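Local atomic coordinates of NO-binding heme-dependent sensor protein (Shewanella oneidensis, PDB entry 4U9B), a protein that probably senses nitric oxide as a member of the H-NOX family of gas sensors, binding the gas at the iron of its heme. Residues 89-101 / 118-130. Numbering follows the deposited sequence.
Sequences DDFTSLVMGIHDV and INGQLLPNNQIAL. With HEM (protoporphyrin IX containing Fe), chain B; PO4 (phosphate ion), chain E.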
ATOM      1  N   ASP A  89       5.405  -4.641 -18.460  1.00 45.27           N
ATOM      2  CA  ASP A  89       4.817  -4.063 -19.665  1.00 47.89           C
ATOM      3  C   ASP A  89       3.329  -3.764 -19.513  1.00 45.09           C
ATOM      4  O   ASP A  89       2.773  -2.965 -20.268  1.00 44.62           O
ATOM      5  CB  ASP A  89       5.023  -5.006 -20.853  1.00 53.23           C
ATOM      6  CG  ASP A  89       6.456  -5.018 -21.349  1.00 56.95           C
ATOM      7  OD1 ASP A  89       7.048  -3.927 -21.495  1.00 59.06           O
ATOM      8  OD2 ASP A  89       6.991  -6.121 -21.594  1.00 57.09           O
ATOM      9  N   ASP A  90       2.683  -4.410 -18.546  1.00 41.54           N
ATOM     10  CA  ASP A  90       1.246  -4.246 -18.358  1.00 39.25           C
ATOM     11  C   ASP A  90       0.814  -4.562 -16.930  1.00 34.81           C
ATOM     12  O   ASP A  90       1.600  -5.061 -16.123  1.00 31.67           O
ATOM     13  CB  ASP A  90       0.482  -5.135 -19.343  1.00 40.80           C
ATOM     14  CG  ASP A  90       0.950  -6.578 -19.316  1.00 43.99           C
ATOM     15  OD1 ASP A  90       0.962  -7.188 -18.228  1.00 44.50           O
ATOM     16  OD2 ASP A  90       1.312  -7.104 -20.390  1.00 46.71           O
ATOM     17  N   PHE A  91      -0.449  -4.268 -16.638  1.00 33.40           N
ATOM     18  CA  PHE A  91      -1.005  -4.432 -15.299  1.00 32.78           C
ATOM     19  C   PHE A  91      -0.911  -5.872 -14.798  1.00 30.19           C
ATOM     20  O   PHE A  91      -0.473  -6.112 -13.673  1.00 28.78           O
ATOM     21  CB  PHE A  91      -2.463  -3.967 -15.288  1.00 32.38           C
ATOM     22  CG  PHE A  91      -3.168  -4.192 -13.981  1.00 29.72           C
ATOM     23  CD1 PHE A  91      -2.966  -3.336 -12.911  1.00 28.27           C
ATOM     24  CD2 PHE A  91      -4.050  -5.249 -13.828  1.00 28.24           C
ATOM     25  CE1 PHE A  91      -3.619  -3.539 -11.709  1.00 27.69           C
ATOM     26  CE2 PHE A  91      -4.709  -5.456 -12.630  1.00 27.02           C
ATOM     27  CZ  PHE A  91      -4.492  -4.600 -11.568  1.00 27.22           C
ATOM     28  N   THR A  92      -1.313  -6.827 -15.632  1.00 31.97           N
ATOM     29  CA  THR A  92      -1.322  -8.232 -15.229  1.00 32.13           C
ATOM     30  C   THR A  92       0.079  -8.716 -14.867  1.00 31.74           C
ATOM     31  O   THR A  92       0.255  -9.455 -13.896  1.00 30.42           O
ATOM     32  CB  THR A  92      -1.896  -9.133 -16.339  1.00 32.53           C
ATOM     33  OG1 THR A  92      -3.250  -8.754 -16.615  1.00 31.21           O
ATOM     34  CG2 THR A  92      -1.870 -10.602 -15.922  1.00 31.81           C
ATOM     35  N   SER A  93       1.070  -8.300 -15.652  1.00 30.79           N
ATOM     36  CA  SER A  93       2.456  -8.688 -15.414  1.00 32.83           C
ATOM     37  C   SER A  93       2.935  -8.192 -14.053  1.00 28.65           C
ATOM     38  O   SER A  93       3.608  -8.919 -13.322  1.00 28.95           O
ATOM     39  CB  SER A  93       3.368  -8.143 -16.516  1.00 37.00           C
ATOM     40  OG  SER A  93       2.864  -8.458 -17.803  1.00 41.62           O
ATOM     41  N   LEU A  94       2.583  -6.954 -13.720  1.00 27.35           N
ATOM     42  CA  LEU A  94       2.981  -6.360 -12.445  1.00 26.74           C
ATOM     43  C   LEU A  94       2.393  -7.140 -11.277  1.00 28.33           C
ATOM     44  O   LEU A  94       3.115  -7.542 -10.366  1.00 27.20           O
ATOM     45  CB  LEU A  94       2.545  -4.893 -12.371  1.00 28.39           C
ATOM     46  CG  LEU A  94       3.077  -4.074 -11.186  1.00 28.99           C
ATOM     47  CD1 LEU A  94       3.154  -2.601 -11.557  1.00 31.79           C
ATOM     48  CD2 LEU A  94       2.219  -4.245  -9.930  1.00 27.77           C
ATOM     49  N   VAL A  95       1.080  -7.348 -11.306  1.00 27.67           N
ATOM     50  CA  VAL A  95       0.385  -8.020 -10.211  1.00 27.57           C
ATOM     51  C   VAL A  95       0.901  -9.441 -10.013  1.00 28.57           C
ATOM     52  O   VAL A  95       1.143  -9.874  -8.886  1.00 26.80           O
ATOM     53  CB  VAL A  95      -1.136  -8.064 -10.458  1.00 26.75           C
ATOM     54  CG1 VAL A  95      -1.847  -8.800  -9.324  1.00 26.81           C
ATOM     55  CG2 VAL A  95      -1.687  -6.652 -10.594  1.00 27.58           C
ATOM     56  N   MET A  96       1.061 -10.168 -11.113  1.00 26.53           N
ATOM     57  CA  MET A  96       1.576 -11.528 -11.049  1.00 28.52           C
ATOM     58  C   MET A  96       3.052 -11.544 -10.658  1.00 29.87           C
ATOM     59  O   MET A  96       3.596 -12.592 -10.308  1.00 30.12           O
ATOM     60  CB  MET A  96       1.373 -12.228 -12.395  1.00 30.63           C
ATOM     61  CG  MET A  96      -0.088 -12.471 -12.735  1.00 34.27           C
ATOM     62  SD  MET A  96      -0.905 -13.565 -11.554  1.00 33.67           S
ATOM     63  CE  MET A  96      -0.055 -15.106 -11.887  1.00 33.73           C
ATOM     64  N   GLY A  97       3.687 -10.376 -10.706  1.00 29.66           N
ATOM     65  CA  GLY A  97       5.093 -10.249 -10.365  1.00 30.74           C
ATOM     66  C   GLY A  97       5.354  -9.710  -8.971  1.00 30.23           C
ATOM     67  O   GLY A  97       6.510  -9.527  -8.588  1.00 30.02           O
ATOM     68  N   ILE A  98       4.298  -9.450  -8.206  1.00 27.07           N
ATOM     69  CA  ILE A  98       4.471  -8.949  -6.846  1.00 27.06           C
ATOM     70  C   ILE A  98       5.227  -9.977  -6.008  1.00 31.36           C
ATOM     71  O   ILE A  98       6.156  -9.632  -5.278  1.00 32.78           O
ATOM     72  CB  ILE A  98       3.115  -8.623  -6.166  1.00 26.40           C
ATOM     73  CG1 ILE A  98       2.405  -7.482  -6.903  1.00 25.42           C
ATOM     74  CG2 ILE A  98       3.326  -8.238  -4.699  1.00 26.94           C
ATOM     75  CD1 ILE A  98       0.977  -7.226  -6.430  1.00 27.36           C
ATOM     76  N   HIS A  99       4.834 -11.239  -6.131  1.00 32.44           N
ATOM     77  CA  HIS A  99       5.395 -12.304  -5.306  1.00 36.76           C
ATOM     78  C   HIS A  99       6.858 -12.571  -5.639  1.00 41.97           C
ATOM     79  O   HIS A  99       7.692 -12.703  -4.745  1.00 44.26           O
ATOM     80  CB  HIS A  99       4.586 -13.591  -5.481  1.00 39.19           C
ATOM     81  CG  HIS A  99       5.042 -14.713  -4.602  1.00 42.88           C
ATOM     82  ND1 HIS A  99       5.669 -15.838  -5.094  1.00 47.14           N
ATOM     83  CD2 HIS A  99       4.968 -14.882  -3.261  1.00 45.92           C
ATOM     84  CE1 HIS A  99       5.956 -16.652  -4.096  1.00 47.56           C
ATOM     85  NE2 HIS A  99       5.542 -16.096  -2.972  1.00 48.01           N
ATOM     86  N   ASP A 100       7.158 -12.654  -6.930  1.00 42.86           N
ATOM     87  CA  ASP A 100       8.503 -12.979  -7.390  1.00 44.63           C
ATOM     88  C   ASP A 100       9.381 -11.739  -7.487  1.00 42.74           C
ATOM     89  O   ASP A 100      10.376 -11.602  -6.773  1.00 45.15           O
ATOM     90  CB  ASP A 100       8.452 -13.669  -8.757  1.00 46.59           C
ATOM     91  CG  ASP A 100       7.789 -15.030  -8.704  1.00 49.28           C
ATOM     92  OD1 ASP A 100       7.688 -15.605  -7.600  1.00 50.12           O
ATOM     93  OD2 ASP A 100       7.377 -15.529  -9.774  1.00 50.92           O
ATOM     94  N   VAL A 101       8.991 -10.834  -8.377  1.00 38.47           N
ATOM     95  CA  VAL A 101       9.838  -9.719  -8.773  1.00 36.57           C
ATOM     96  C   VAL A 101       9.890  -8.605  -7.727  1.00 33.86           C
ATOM     97  O   VAL A 101      10.973  -8.226  -7.292  1.00 32.51           O
ATOM     98  CB  VAL A 101       9.365  -9.141 -10.121  1.00 38.97           C
ATOM     99  CG1 VAL A 101      10.261  -7.998 -10.575  1.00 38.46           C
ATOM    100  CG2 VAL A 101       9.346 -10.238 -11.172  1.00 38.45           C
ATOM    101  N   ILE A 118       1.851 -12.172  -0.513  1.00 20.84           N
ATOM    102  CA  ILE A 118       0.982 -11.962  -1.657  1.00 20.42           C
ATOM    103  C   ILE A 118       1.270 -13.024  -2.711  1.00 21.49           C
ATOM    104  O   ILE A 118       2.419 -13.240  -3.090  1.00 21.55           O
ATOM    105  CB  ILE A 118       1.150 -10.535  -2.237  1.00 25.17           C
ATOM    106  CG1 ILE A 118       0.484  -9.525  -1.291  1.00 23.51           C
ATOM    107  CG2 ILE A 118       0.542 -10.436  -3.637  1.00 23.98           C
ATOM    108  CD1 ILE A 118       0.603  -8.072  -1.713  1.00 26.40           C
ATOM    109  N   ASN A 119       0.211 -13.692  -3.156  1.00 24.04           N
ATOM    110  CA  ASN A 119       0.304 -14.728  -4.174  1.00 27.26           C
ATOM    111  C   ASN A 119      -0.803 -14.547  -5.197  1.00 25.72           C
ATOM    112  O   ASN A 119      -1.967 -14.382  -4.835  1.00 25.75           O
ATOM    113  CB  ASN A 119       0.214 -16.120  -3.545  1.00 32.62           C
ATOM    114  CG  ASN A 119       1.400 -16.440  -2.656  1.00 37.92           C
ATOM    115  OD1 ASN A 119       2.363 -17.075  -3.090  1.00 42.96           O
ATOM    116  ND2 ASN A 119       1.333 -16.006  -1.402  1.00 39.53           N
ATOM    117  N   GLY A 120      -0.432 -14.585  -6.472  1.00 27.72           N
ATOM    118  CA  GLY A 120      -1.372 -14.348  -7.551  1.00 28.81           C
ATOM    119  C   GLY A 120      -1.541 -15.547  -8.458  1.00 30.99           C
ATOM    120  O   GLY A 120      -0.573 -16.228  -8.794  1.00 33.65           O
ATOM    121  N   GLN A 121      -2.786 -15.806  -8.839  1.00 29.50           N
ATOM    122  CA  GLN A 121      -3.102 -16.797  -9.859  1.00 29.92           C
ATOM    123  C   GLN A 121      -3.857 -16.121 -10.992  1.00 27.00           C
ATOM    124  O   GLN A 121      -4.854 -15.436 -10.759  1.00 27.20           O
ATOM    125  CB  GLN A 121      -3.934 -17.945  -9.276  1.00 36.03           C
ATOM    126  CG  GLN A 121      -3.175 -18.831  -8.305  1.00 44.19           C
ATOM    127  CD  GLN A 121      -1.992 -19.530  -8.954  1.00 50.19           C
ATOM    128  OE1 GLN A 121      -2.024 -19.854 -10.141  1.00 53.30           O
ATOM    129  NE2 GLN A 121      -0.938 -19.758  -8.178  1.00 51.08           N
ATOM    130  N   LEU A 122      -3.366 -16.298 -12.215  1.00 25.84           N
ATOM    131  CA  LEU A 122      -4.090 -15.857 -13.399  1.00 27.29           C
ATOM    132  C   LEU A 122      -5.054 -16.961 -13.803  1.00 26.50           C
ATOM    133  O   LEU A 122      -4.635 -18.068 -14.137  1.00 27.76           O
ATOM    134  CB  LEU A 122      -3.133 -15.526 -14.547  1.00 31.15           C
ATOM    135  CG  LEU A 122      -3.791 -15.010 -15.835  1.00 30.31           C
ATOM    136  CD1 LEU A 122      -4.562 -13.722 -15.583  1.00 31.46           C
ATOM    137  CD2 LEU A 122      -2.756 -14.798 -16.930  1.00 32.56           C
ATOM    138  N   LEU A 123      -6.344 -16.654 -13.761  1.00 24.66           N
ATOM    139  CA  LEU A 123      -7.376 -17.645 -14.025  1.00 24.97           C
ATOM    140  C   LEU A 123      -7.696 -17.678 -15.519  1.00 27.79           C
ATOM    141  O   LEU A 123      -7.454 -16.698 -16.219  1.00 28.94           O
ATOM    142  CB  LEU A 123      -8.624 -17.329 -13.196  1.00 23.56           C
ATOM    143  CG  LEU A 123      -8.355 -17.128 -11.701  1.00 25.59           C
ATOM    144  CD1 LEU A 123      -9.632 -16.744 -10.957  1.00 26.18           C
ATOM    145  CD2 LEU A 123      -7.726 -18.372 -11.084  1.00 26.38           C
ATOM    146  N   PRO A 124      -8.234 -18.807 -16.015  1.00 29.85           N
ATOM    147  CA  PRO A 124      -8.508 -18.946 -17.454  1.00 30.95           C
ATOM    148  C   PRO A 124      -9.493 -17.917 -18.009  1.00 31.32           C
ATOM    149  O   PRO A 124      -9.529 -17.705 -19.221  1.00 32.57           O
ATOM    150  CB  PRO A 124      -9.094 -20.357 -17.565  1.00 29.01           C
ATOM    151  CG  PRO A 124      -8.583 -21.082 -16.378  1.00 30.11           C
ATOM    152  CD  PRO A 124      -8.493 -20.060 -15.285  1.00 27.92           C
ATOM    153  N   ASN A 125     -10.282 -17.293 -17.140  1.00 30.38           N
ATOM    154  CA  ASN A 125     -11.183 -16.227 -17.567  1.00 30.99           C
ATOM    155  C   ASN A 125     -10.491 -14.867 -17.500  1.00 31.90           C
ATOM    156  O   ASN A 125     -11.137 -13.826 -17.607  1.00 32.86           O
ATOM    157  CB  ASN A 125     -12.451 -16.227 -16.712  1.00 29.23           C
ATOM    158  CG  ASN A 125     -12.176 -15.909 -15.257  1.00 30.40           C
ATOM    159  OD1 ASN A 125     -11.028 -15.914 -14.815  1.00 29.81           O
ATOM    160  ND2 ASN A 125     -13.233 -15.642 -14.500  1.00 29.40           N
ATOM    161  N   ASN A 126      -9.171 -14.901 -17.318  1.00 34.74           N
ATOM    162  CA  ASN A 126      -8.323 -13.709 -17.259  1.00 37.05           C
ATOM    163  C   ASN A 126      -8.613 -12.800 -16.062  1.00 34.17           C
ATOM    164  O   ASN A 126      -8.190 -11.644 -16.035  1.00 35.68           O
ATOM    165  CB  ASN A 126      -8.434 -12.910 -18.564  1.00 39.65           C
ATOM    166  CG  ASN A 126      -7.810 -13.635 -19.741  1.00 40.74           C
ATOM    167  OD1 ASN A 126      -6.854 -14.393 -19.579  1.00 39.12           O
ATOM    168  ND2 ASN A 126      -8.347 -13.405 -20.933  1.00 43.62           N
ATOM    169  N   GLN A 127      -9.325 -13.325 -15.071  1.00 28.25           N
ATOM    170  CA  GLN A 127      -9.379 -12.675 -13.769  1.00 25.81           C
ATOM    171  C   GLN A 127      -8.125 -13.079 -13.007  1.00 23.64           C
ATOM    172  O   GLN A 127      -7.552 -14.138 -13.266  1.00 22.94           O
ATOM    173  CB  GLN A 127     -10.639 -13.064 -12.991  1.00 26.25           C
ATOM    174  CG  GLN A 127     -11.938 -12.608 -13.640  1.00 27.50           C
ATOM    175  CD  GLN A 127     -13.166 -12.993 -12.830  1.00 30.61           C
ATOM    176  OE1 GLN A 127     -13.132 -13.934 -12.038  1.00 29.93           O
ATOM    177  NE2 GLN A 127     -14.257 -12.262 -13.028  1.00 36.68           N
ATOM    178  N   ILE A 128      -7.690 -12.225 -12.084  1.00 21.77           N
ATOM    179  CA  ILE A 128      -6.544 -12.520 -11.235  1.00 20.80           C
ATOM    180  C   ILE A 128      -7.018 -12.754  -9.808  1.00 21.18           C
ATOM    181  O   ILE A 128      -7.699 -11.909  -9.240  1.00 21.00           O
ATOM    182  CB  ILE A 128      -5.516 -11.369 -11.249  1.00 22.43           C
ATOM    183  CG1 ILE A 128      -5.032 -11.098 -12.675  1.00 25.24           C
ATOM    184  CG2 ILE A 128      -4.329 -11.695 -10.340  1.00 23.29           C
ATOM    185  CD1 ILE A 128      -4.301  -9.775 -12.833  1.00 27.80           C
ATOM    186  N   ALA A 129      -6.659 -13.903  -9.243  1.00 21.17           N
ATOM    187  CA  ALA A 129      -6.952 -14.208  -7.847  1.00 21.11           C
ATOM    188  C   ALA A 129      -5.730 -13.909  -6.992  1.00 22.13           C
ATOM    189  O   ALA A 129      -4.718 -14.606  -7.075  1.00 22.11           O
ATOM    190  CB  ALA A 129      -7.367 -15.658  -7.691  1.00 23.86           C
ATOM    191  N   LEU A 130      -5.831 -12.867  -6.174  1.00 19.42           N
ATOM    192  CA  LEU A 130      -4.708 -12.406  -5.373  1.00 20.27           C
ATOM    193  C   LEU A 130      -4.944 -12.675  -3.892  1.00 22.89           C
ATOM    194  O   LEU A 130      -5.822 -12.075  -3.274  1.00 22.53           O
ATOM    195  CB  LEU A 130      -4.475 -10.913  -5.611  1.00 19.83           C
ATOM    196  CG  LEU A 130      -3.086 -10.380  -5.255  1.00 23.42           C
ATOM    197  CD1 LEU A 130      -2.005 -11.033  -6.112  1.00 26.69           C
ATOM    198  CD2 LEU A 130      -3.044  -8.873  -5.419  1.00 25.81           C
TER
HETATM  199  CHA HEM B 201       4.644  -2.645   1.573  1.00 18.94           C
HETATM  200  CHB HEM B 201       1.334  -4.443  -1.465  1.00 17.84           C
HETATM  201  CHC HEM B 201       3.740  -2.630  -5.234  1.00 22.34           C
HETATM  202  CHD HEM B 201       7.550  -1.922  -2.318  1.00 19.74           C
HETATM  203  C1A HEM B 201       3.457  -3.119   1.073  1.00 16.36           C
HETATM  204  C2A HEM B 201       2.206  -3.236   1.795  1.00 17.66           C
HETATM  205  C3A HEM B 201       1.298  -3.731   0.947  1.00 19.07           C
HETATM  206  C4A HEM B 201       1.936  -3.944  -0.332  1.00 16.69           C
HETATM  207  CMA HEM B 201      -0.181  -4.031   1.247  1.00 18.26           C
HETATM  208  CAA HEM B 201       1.964  -2.859   3.275  1.00 20.86           C
HETATM  209  CBA HEM B 201       2.680  -3.833   4.214  1.00 20.90           C
HETATM  210  CGA HEM B 201       1.854  -5.056   4.547  1.00 20.79           C
HETATM  211  O1A HEM B 201       2.346  -5.907   5.339  1.00 18.80           O
HETATM  212  O2A HEM B 201       0.709  -5.201   4.042  1.00 20.05           O
HETATM  213  C1B HEM B 201       1.654  -4.068  -2.746  1.00 19.64           C
HETATM  214  C2B HEM B 201       0.819  -4.237  -3.913  1.00 17.62           C
HETATM  215  C3B HEM B 201       1.491  -3.745  -4.971  1.00 20.65           C
HETATM  216  C4B HEM B 201       2.758  -3.231  -4.481  1.00 21.45           C
HETATM  217  CMB HEM B 201      -0.570  -4.911  -3.844  1.00 17.93           C
HETATM  218  CAB HEM B 201       1.084  -3.647  -6.460  1.00 22.02           C
HETATM  219  CBB HEM B 201      -0.181  -3.711  -6.890  1.00 25.41           C
HETATM  220  C1C HEM B 201       4.995  -2.280  -4.778  1.00 23.21           C
HETATM  221  C2C HEM B 201       6.055  -1.712  -5.580  1.00 23.38           C
HETATM  222  C3C HEM B 201       7.125  -1.517  -4.801  1.00 21.14           C
HETATM  223  C4C HEM B 201       6.771  -1.950  -3.455  1.00 21.92           C
HETATM  224  CMC HEM B 201       5.941  -1.403  -7.087  1.00 25.31           C
HETATM  225  CAC HEM B 201       8.457  -0.910  -5.316  1.00 24.26           C
HETATM  226  CBC HEM B 201       9.599  -0.943  -4.620  1.00 34.22           C
HETATM  227  C1D HEM B 201       7.094  -1.952  -1.018  1.00 20.11           C
HETATM  228  C2D HEM B 201       7.861  -1.506   0.121  1.00 20.12           C
HETATM  229  C3D HEM B 201       6.958  -1.730   1.331  1.00 18.80           C
HETATM  230  C4D HEM B 201       5.735  -2.293   0.810  1.00 18.66           C
HETATM  231  CMD HEM B 201       9.284  -0.914   0.120  1.00 21.15           C
HETATM  232  CAD HEM B 201       7.274  -1.420   2.804  1.00 19.68           C
HETATM  233  CBD HEM B 201       7.923  -2.630   3.471  1.00 20.18           C
HETATM  234  CGD HEM B 201       8.208  -2.292   4.910  1.00 20.63           C
HETATM  235  O1D HEM B 201       7.567  -1.345   5.427  1.00 22.04           O
HETATM  236  O2D HEM B 201       9.069  -2.964   5.542  1.00 21.26           O
HETATM  237  NA  HEM B 201       3.254  -3.553  -0.227  1.00 17.74           N
HETATM  238  NB  HEM B 201       2.824  -3.450  -3.123  1.00 20.43           N
HETATM  239  NC  HEM B 201       5.468  -2.413  -3.485  1.00 21.71           N
HETATM  240  ND  HEM B 201       5.852  -2.407  -0.575  1.00 19.89           N
HETATM  241 FE   HEM B 201       4.428  -3.146  -1.854  1.00 20.95          FE
HETATM  242  P   PO4 E 204       4.814 -17.011   0.621  1.00 90.63           P
HETATM  243  O1  PO4 E 204       6.001 -16.279   0.042  1.00 90.90           O
HETATM  244  O2  PO4 E 204       3.631 -16.076   0.684  1.00 90.60           O
HETATM  245  O3  PO4 E 204       4.475 -18.194  -0.256  1.00 89.86           O
HETATM  246  O4  PO4 E 204       5.149 -17.493   2.012  1.00 90.40           O
HETATM  247  O   HOH W   1      -5.706 -10.237 -17.139  1.00 39.49           O
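Helix 91-96, with Met96 lying against Gly120, packs across the hairpin strands 118-122 and 128-130; its axis comes within 8.8 Å of the first, the two directions 138° apart. Beta-branched Ile128 fills the middle by offering the helix two separate methyl ends: with CG2 anti to the backbone N and CG1 beside it (chi1 -58°), the branches part, CD1 meeting Thr92 CG2 at 4.0 Å and CG2 Val95 CG1 at 3.9 Å. The same Val95 methyl touches Leu130, and Leu146 of helix 139-152 packs on both Val95 and Leu130. Met96, flexible enough to bend at chi2 and chi3, lays its thioether along the outer strand, CE 3.3 Å from Gly120 O. Glycine suits that place, since a CB there would come tight, at 3.2 Å, against Met96 SD. Near the heme, Ile98 CG2 meets Ile118 CG2 at 3.7 Å; Ile98 CD1 reaches a heme vinyl group at CAB, and Ile118 CD1 the meso carbon CHB.

On the outer side, Asn119 OD1 lies over one face of the His99 ring, ring and amide planes 42° apart. Both residues supply an N-H: Asn119 ND2 and His99 NE2 donate to a phosphate, 3.1 Å to its O2 and O1 respectively, an ion probably from the crystallisation liquor. With an alanine in place of this asparagine, phosphate O2 would probably lose this donor and that face of His99 its amide neighbour. The arrangement belongs to the H-NOX fold, where helices and an antiparallel sheet enclose the heme; Ile98 also touches the bound nitric oxide.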